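Local coordinates for tripartite terminase subunit 3 (Human herpesvirus 5, PDB 3N4P), which supplies the DNA-cutting nuclease domain of the terminase large subunit, part of the motor that probably drives viral genomic DNA into empty capsids, at residues G60-V65 with E133-V138; L167-P172 with D270-R275. One frame throughout, in Å; residues are numbered along the deposited sequence.

Contact 1 (G60-V65 with E133-V138); sequences GKTLYV and ELRIAV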
loop_
_atom_site.group_PDB
_atom_site.type_symbol
_atom_site.label_atom_id
_atom_site.label_comp_id
_atom_site.label_asym_id
_atom_site.label_seq_id
_atom_site.Cartn_x
_atom_site.Cartn_y
_atom_site.Cartn_z
ATOM N N GLY B 60 -13.582 7.559 7.366
ATOM C CA GLY B 60 -14.264 8.819 7.640
ATOM C C GLY B 60 -15.125 9.211 6.424
ATOM O O GLY B 60 -14.762 8.908 5.298
ATOM N N LYS B 61 -16.283 9.857 6.653
ATOM C CA LYS B 61 -17.141 10.242 5.541
ATOM C C LYS B 61 -16.922 11.680 5.082
ATOM O O LYS B 61 -17.578 12.167 4.145
ATOM C CB LYS B 61 -18.608 9.941 5.868
ATOM C CG LYS B 61 -18.709 8.506 6.354
ATOM C CD LYS B 61 -20.135 8.037 6.402
ATOM C CE LYS B 61 -20.121 6.520 6.297
ATOM N NZ LYS B 61 -21.281 5.934 7.059
ATOM N N THR B 62 -15.971 12.337 5.715
ATOM C CA THR B 62 -15.708 13.688 5.387
ATOM C C THR B 62 -14.397 13.877 4.664
ATOM O O THR B 62 -13.371 13.492 5.163
ATOM C CB THR B 62 -15.746 14.562 6.652
ATOM O OG1 THR B 62 -17.069 14.541 7.167
ATOM C CG2 THR B 62 -15.442 16.011 6.289
ATOM N N LEU B 63 -14.435 14.535 3.507
ATOM C CA LEU B 63 -13.207 14.943 2.790
ATOM C C LEU B 63 -12.713 16.307 3.316
ATOM O O LEU B 63 -13.401 17.293 3.178
ATOM C CB LEU B 63 -13.540 15.122 1.292
ATOM C CG LEU B 63 -12.653 14.619 0.195
ATOM C CD1 LEU B 63 -12.710 15.399 -1.187
ATOM C CD2 LEU B 63 -11.189 14.228 0.656
ATOM N N TYR B 64 -11.542 16.392 3.901
ATOM C CA TYR B 64 -10.954 17.670 4.308
ATOM C C TYR B 64 -10.032 18.147 3.183
ATOM O O TYR B 64 -9.147 17.384 2.740
ATOM C CB TYR B 64 -10.137 17.479 5.627
ATOM C CG TYR B 64 -11.062 17.144 6.767
ATOM C CD1 TYR B 64 -11.469 15.829 6.985
ATOM C CD2 TYR B 64 -11.653 18.165 7.542
ATOM C CE1 TYR B 64 -12.400 15.504 8.052
ATOM C CE2 TYR B 64 -12.597 17.874 8.625
ATOM C CZ TYR B 64 -12.972 16.532 8.845
ATOM O OH TYR B 64 -13.908 16.209 9.824
ATOM N N VAL B 65 -10.189 19.376 2.717
ATOM C CA VAL B 65 -9.191 19.884 1.780
ATOM C C VAL B 65 -8.579 21.251 2.177
ATOM O O VAL B 65 -9.234 22.079 2.761
ATOM C CB VAL B 65 -9.721 19.972 0.238
ATOM C CG1 VAL B 65 -11.060 19.265 -0.070
ATOM C CG2 VAL B 65 -9.601 21.323 -0.290
ATOM N N GLU B 133 -19.664 14.459 2.843
ATOM C CA GLU B 133 -19.446 15.870 3.220
ATOM C C GLU B 133 -18.065 16.388 2.801
ATOM O O GLU B 133 -17.109 15.632 2.792
ATOM C CB GLU B 133 -19.569 15.976 4.732
ATOM C CG GLU B 133 -19.532 17.368 5.398
ATOM C CD GLU B 133 -19.726 17.237 6.932
ATOM O OE1 GLU B 133 -18.775 16.766 7.655
ATOM O OE2 GLU B 133 -20.837 17.571 7.426
ATOM N N LEU B 134 -17.971 17.673 2.478
ATOM C CA LEU B 134 -16.703 18.370 2.205
ATOM C C LEU B 134 -16.414 19.479 3.167
ATOM O O LEU B 134 -17.282 20.288 3.416
ATOM C CB LEU B 134 -16.783 19.110 0.898
ATOM C CG LEU B 134 -16.295 18.425 -0.320
ATOM C CD1 LEU B 134 -16.825 19.311 -1.528
ATOM C CD2 LEU B 134 -14.739 18.274 -0.217
ATOM N N ARG B 135 -15.181 19.578 3.627
ATOM C CA ARG B 135 -14.775 20.647 4.494
ATOM C C ARG B 135 -13.528 21.228 3.947
ATOM O O ARG B 135 -12.518 20.531 3.828
ATOM C CB ARG B 135 -14.502 20.121 5.871
ATOM C CG ARG B 135 -15.743 19.987 6.668
ATOM C CD ARG B 135 -15.515 19.352 8.069
ATOM N NE ARG B 135 -16.845 19.153 8.614
ATOM C CZ ARG B 135 -17.335 19.716 9.730
ATOM N NH1 ARG B 135 -16.560 20.457 10.547
ATOM N NH2 ARG B 135 -18.614 19.490 10.049
ATOM N N ILE B 136 -13.580 22.517 3.639
ATOM C CA ILE B 136 -12.560 23.152 2.830
ATOM C C ILE B 136 -11.998 24.361 3.549
ATOM O O ILE B 136 -12.740 25.199 3.971
ATOM C CB ILE B 136 -13.177 23.597 1.457
ATOM C CG1 ILE B 136 -13.749 22.380 0.737
ATOM C CG2 ILE B 136 -12.147 24.327 0.551
ATOM C CD1 ILE B 136 -14.663 22.762 -0.474
ATOM N N ALA B 137 -10.681 24.459 3.638
ATOM C CA ALA B 137 -10.037 25.677 4.104
ATOM C C ALA B 137 -9.248 26.355 3.000
ATOM O O ALA B 137 -8.399 25.722 2.372
ATOM C CB ALA B 137 -9.051 25.298 5.251
ATOM N N VAL B 138 -9.394 27.640 2.829
ATOM C CA VAL B 138 -8.678 28.344 1.770
ATOM C C VAL B 138 -7.868 29.379 2.510
ATOM O O VAL B 138 -8.444 30.262 3.123
ATOM C CB VAL B 138 -9.626 29.139 0.789
ATOM C CG1 VAL B 138 -8.816 29.846 -0.299
ATOM C CG2 VAL B 138 -10.662 28.257 0.088
#

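Contact 2 (L167-P172 with D270-R275); sequences LFYHTP and DIHAIR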
loop_
_atom_site.group_PDB
_atom_site.type_symbol
_atom_site.label_atom_id
_atom_site.label_comp_id
_atom_site.label_asym_id
_atom_site.label_seq_id
_atom_site.Cartn_x
_atom_site.Cartn_y
_atom_site.Cartn_z
ATOM N N LEU B 167 -18.818 22.858 3.366
ATOM C CA LEU B 167 -18.585 23.739 4.525
ATOM C C LEU B 167 -17.219 24.339 4.315
ATOM O O LEU B 167 -16.364 23.695 3.762
ATOM C CB LEU B 167 -18.535 22.954 5.825
ATOM C CG LEU B 167 -19.842 22.459 6.447
ATOM C CD1 LEU B 167 -20.360 21.165 5.842
ATOM C CD2 LEU B 167 -19.659 22.302 7.917
ATOM N N PHE B 168 -17.019 25.569 4.735
ATOM C CA PHE B 168 -15.764 26.241 4.534
ATOM C C PHE B 168 -15.286 26.683 5.900
ATOM O O PHE B 168 -16.080 26.861 6.822
ATOM C CB PHE B 168 -15.880 27.425 3.590
ATOM C CG PHE B 168 -15.835 27.049 2.151
ATOM C CD1 PHE B 168 -16.985 26.682 1.482
ATOM C CD2 PHE B 168 -14.632 27.045 1.452
ATOM C CE1 PHE B 168 -16.959 26.338 0.119
ATOM C CE2 PHE B 168 -14.595 26.690 0.081
ATOM C CZ PHE B 168 -15.757 26.329 -0.579
ATOM N N TYR B 169 -13.978 26.783 6.061
ATOM C CA TYR B 169 -13.431 27.171 7.368
ATOM C C TYR B 169 -13.767 28.649 7.404
ATOM O O TYR B 169 -13.455 29.340 6.431
ATOM C CB TYR B 169 -11.927 27.019 7.367
ATOM C CG TYR B 169 -11.315 27.210 8.720
ATOM C CD1 TYR B 169 -10.898 26.099 9.473
ATOM C CD2 TYR B 169 -11.124 28.482 9.260
ATOM C CE1 TYR B 169 -10.329 26.263 10.746
ATOM C CE2 TYR B 169 -10.549 28.648 10.555
ATOM C CZ TYR B 169 -10.157 27.545 11.270
ATOM O OH TYR B 169 -9.595 27.699 12.516
ATOM N N HIS B 170 -14.426 29.128 8.455
ATOM C CA HIS B 170 -14.777 30.573 8.559
ATOM C C HIS B 170 -14.031 31.225 9.689
ATOM O O HIS B 170 -13.838 30.628 10.759
ATOM C CB HIS B 170 -16.266 30.789 8.749
ATOM C CG HIS B 170 -17.036 30.725 7.476
ATOM N ND1 HIS B 170 -17.716 31.809 6.952
ATOM C CD2 HIS B 170 -17.230 29.705 6.610
ATOM C CE1 HIS B 170 -18.297 31.455 5.824
ATOM N NE2 HIS B 170 -18.019 30.183 5.594
ATOM N N THR B 171 -13.588 32.450 9.443
ATOM C CA THR B 171 -12.912 33.210 10.493
ATOM C C THR B 171 -13.499 34.626 10.550
ATOM O O THR B 171 -13.855 35.198 9.527
ATOM C CB THR B 171 -11.373 33.268 10.298
ATOM O OG1 THR B 171 -11.050 34.283 9.344
ATOM C CG2 THR B 171 -10.868 31.997 9.757
ATOM N N PRO B 172 -13.601 35.187 11.756
ATOM C CA PRO B 172 -14.089 36.559 11.911
ATOM C C PRO B 172 -13.170 37.570 11.213
ATOM O O PRO B 172 -11.966 37.360 11.138
ATOM C CB PRO B 172 -14.060 36.762 13.427
ATOM C CG PRO B 172 -13.046 35.775 13.925
ATOM C CD PRO B 172 -13.210 34.585 13.049
ATOM N N ASP B 270 -11.367 17.582 15.864
ATOM C CA ASP B 270 -12.636 18.223 16.307
ATOM C C ASP B 270 -12.468 19.589 16.966
ATOM O O ASP B 270 -13.424 20.375 17.038
ATOM C CB ASP B 270 -13.393 17.312 17.269
ATOM C CG ASP B 270 -13.405 15.861 16.819
ATOM O OD1 ASP B 270 -12.792 15.528 15.765
ATOM O OD2 ASP B 270 -14.018 15.050 17.556
ATOM N N ILE B 271 -11.253 19.839 17.440
ATOM C CA ILE B 271 -10.789 21.168 17.824
ATOM C C ILE B 271 -11.121 22.295 16.818
ATOM O O ILE B 271 -11.226 23.464 17.208
ATOM C CB ILE B 271 -9.258 21.086 18.129
ATOM C CG1 ILE B 271 -9.053 20.851 19.631
ATOM C CG2 ILE B 271 -8.521 22.338 17.686
ATOM C CD1 ILE B 271 -7.676 20.203 19.987
ATOM N N HIS B 272 -11.277 21.940 15.532
ATOM C CA HIS B 272 -11.563 22.909 14.495
ATOM C C HIS B 272 -12.962 22.749 13.930
ATOM O O HIS B 272 -13.347 23.530 13.120
ATOM C CB HIS B 272 -10.516 22.810 13.367
ATOM C CG HIS B 272 -9.124 23.102 13.829
ATOM N ND1 HIS B 272 -8.210 22.105 14.134
ATOM C CD2 HIS B 272 -8.509 24.279 14.102
ATOM C CE1 HIS B 272 -7.083 22.659 14.548
ATOM N NE2 HIS B 272 -7.237 23.974 14.546
ATOM N N ALA B 273 -13.710 21.752 14.376
ATOM C CA ALA B 273 -14.961 21.374 13.771
ATOM C C ALA B 273 -16.093 22.427 13.760
ATOM O O ALA B 273 -16.822 22.506 12.773
ATOM C CB ALA B 273 -15.442 20.037 14.266
ATOM N N ILE B 274 -16.216 23.279 14.766
ATOM C CA ILE B 274 -17.168 24.378 14.681
ATOM C C ILE B 274 -16.821 25.485 13.681
ATOM O O ILE B 274 -17.704 26.271 13.338
ATOM C CB ILE B 274 -17.455 25.117 16.028
ATOM C CG1 ILE B 274 -16.252 25.086 16.974
ATOM C CG2 ILE B 274 -18.830 24.719 16.649
ATOM C CD1 ILE B 274 -15.157 26.092 16.593
ATOM N N ARG B 275 -15.561 25.567 13.231
ATOM C CA ARG B 275 -15.139 26.668 12.331
ATOM C C ARG B 275 -15.717 26.503 10.929
ATOM O O ARG B 275 -15.869 27.461 10.179
ATOM C CB ARG B 275 -13.611 26.820 12.260
ATOM C CG ARG B 275 -12.900 27.189 13.588
ATOM C CD ARG B 275 -13.396 28.529 14.149
ATOM N NE ARG B 275 -12.876 29.708 13.436
ATOM C CZ ARG B 275 -11.831 30.433 13.841
ATOM N NH1 ARG B 275 -11.179 30.106 14.952
ATOM N NH2 ARG B 275 -11.434 31.492 13.141
#

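Contact 1 (G60-V65 with E133-V138)
The ring of Y64 carries the CG2 methyl of T62 over one face, displaced toward the rim, while CD of R135 comes to its CE2 atom at 3.3 Å. R135 lies beside the tyrosine and points the same way, its guanidinium plane turned 53° from the ring and holding CD of E133 at its edge. These groups share one face of two parallel neighbouring strands in the mixed central sheet of an RNase H-like nuclease fold. E133 stretches out with CG anti to its backbone N (chi1 -174°), which takes OE1 over to the hydroxyl of T62. That OG1 donates to OE1 at 2.8 Å, and NE of R135 reaches the same oxygen from the opposite face of the carboxylate, completing a salt bridge; NH1 of R135 is bonded to A273 O. On the opposite face of the sheet, L63, V65, L134 and I136 pack beneath helices 109-127 and 144-161, with CD2 of L134 touching both CD1 of L63 and CG1 of V65. The backbone ladder runs from L63 N to E133 O, through R135, and finishes with A137 N donating to V65 O at 2.9 Å, an N-H...O angle of 172°.

Contact 2 (L167-P172 with D270-R275)
R275 lays its CB over one face of the Y169 ring, 3.7 Å from the ring centroid, a CH-pi contact made toward the rim. CG continues across the phenol end of the ring, lying 3.5 Å from the hydroxyl OH of Y169. The chain then bends at chi2 (-60°) and chi3 (-75°), so that CD turns back toward the 167-172 backbone and NE meets the carbonyl O of H170 at 3.0 Å. This bond is nearly straight, and the oxygen lies in the guanidinium plane. Beyond NE, the CZ atom sits under the tyrosine hydroxyl, which is placed over the centre of one guanidinium face; the guanidinium plane is turned 41° from the tyrosine ring. NH1 stays close to the same hydroxyl, 3.8 Å from OH of Y169, and NH2 completes the run, 3.4 Å from CB of T171 and close to CD of P172. The turn holding R275 follows helix 256-267 and leads into strand 276-277, which pairs antiparallel with strand 165-172 in the central sheet of the nuclease domain. Just before strand 276-277, H170 N donates to R275 O at 2.8 Å. H170 thus uses both its N-H and its C=O on the same arginine, one for the backbone and one for the side chain. The Y169 ring also meets Y182 and F276 edge-to-face, while CD2 of H272 comes near its plane, 3.9 Å from OH. R275 N is itself bonded to H272 O, 3.0 Å away, within the turn.

In the fold
Strands 133-138 and 165-172 are neighbours in the central sheet and join the two contacts: I136 O probably accepts from Y169 N, and CG2 of I136 packs on CE2 of F168. Contact 1 lies nearer the centre of the chain and is a regular parallel strand pair, its leucine, valine and isoleucine face buried under helices and its polar face partly exposed. Contact 2, farther out, sets a loop against a strand with just two hydrogen bonds, relying on one arginine whose aliphatic part lies on an aromatic ring; Y169, H170 and T171 are buried, R275 and P172 nearer the surface. Its turn reaches the polar face of contact 1. Strands 62-67 and 133-138 run on toward D68 and E139, which bind magnesium.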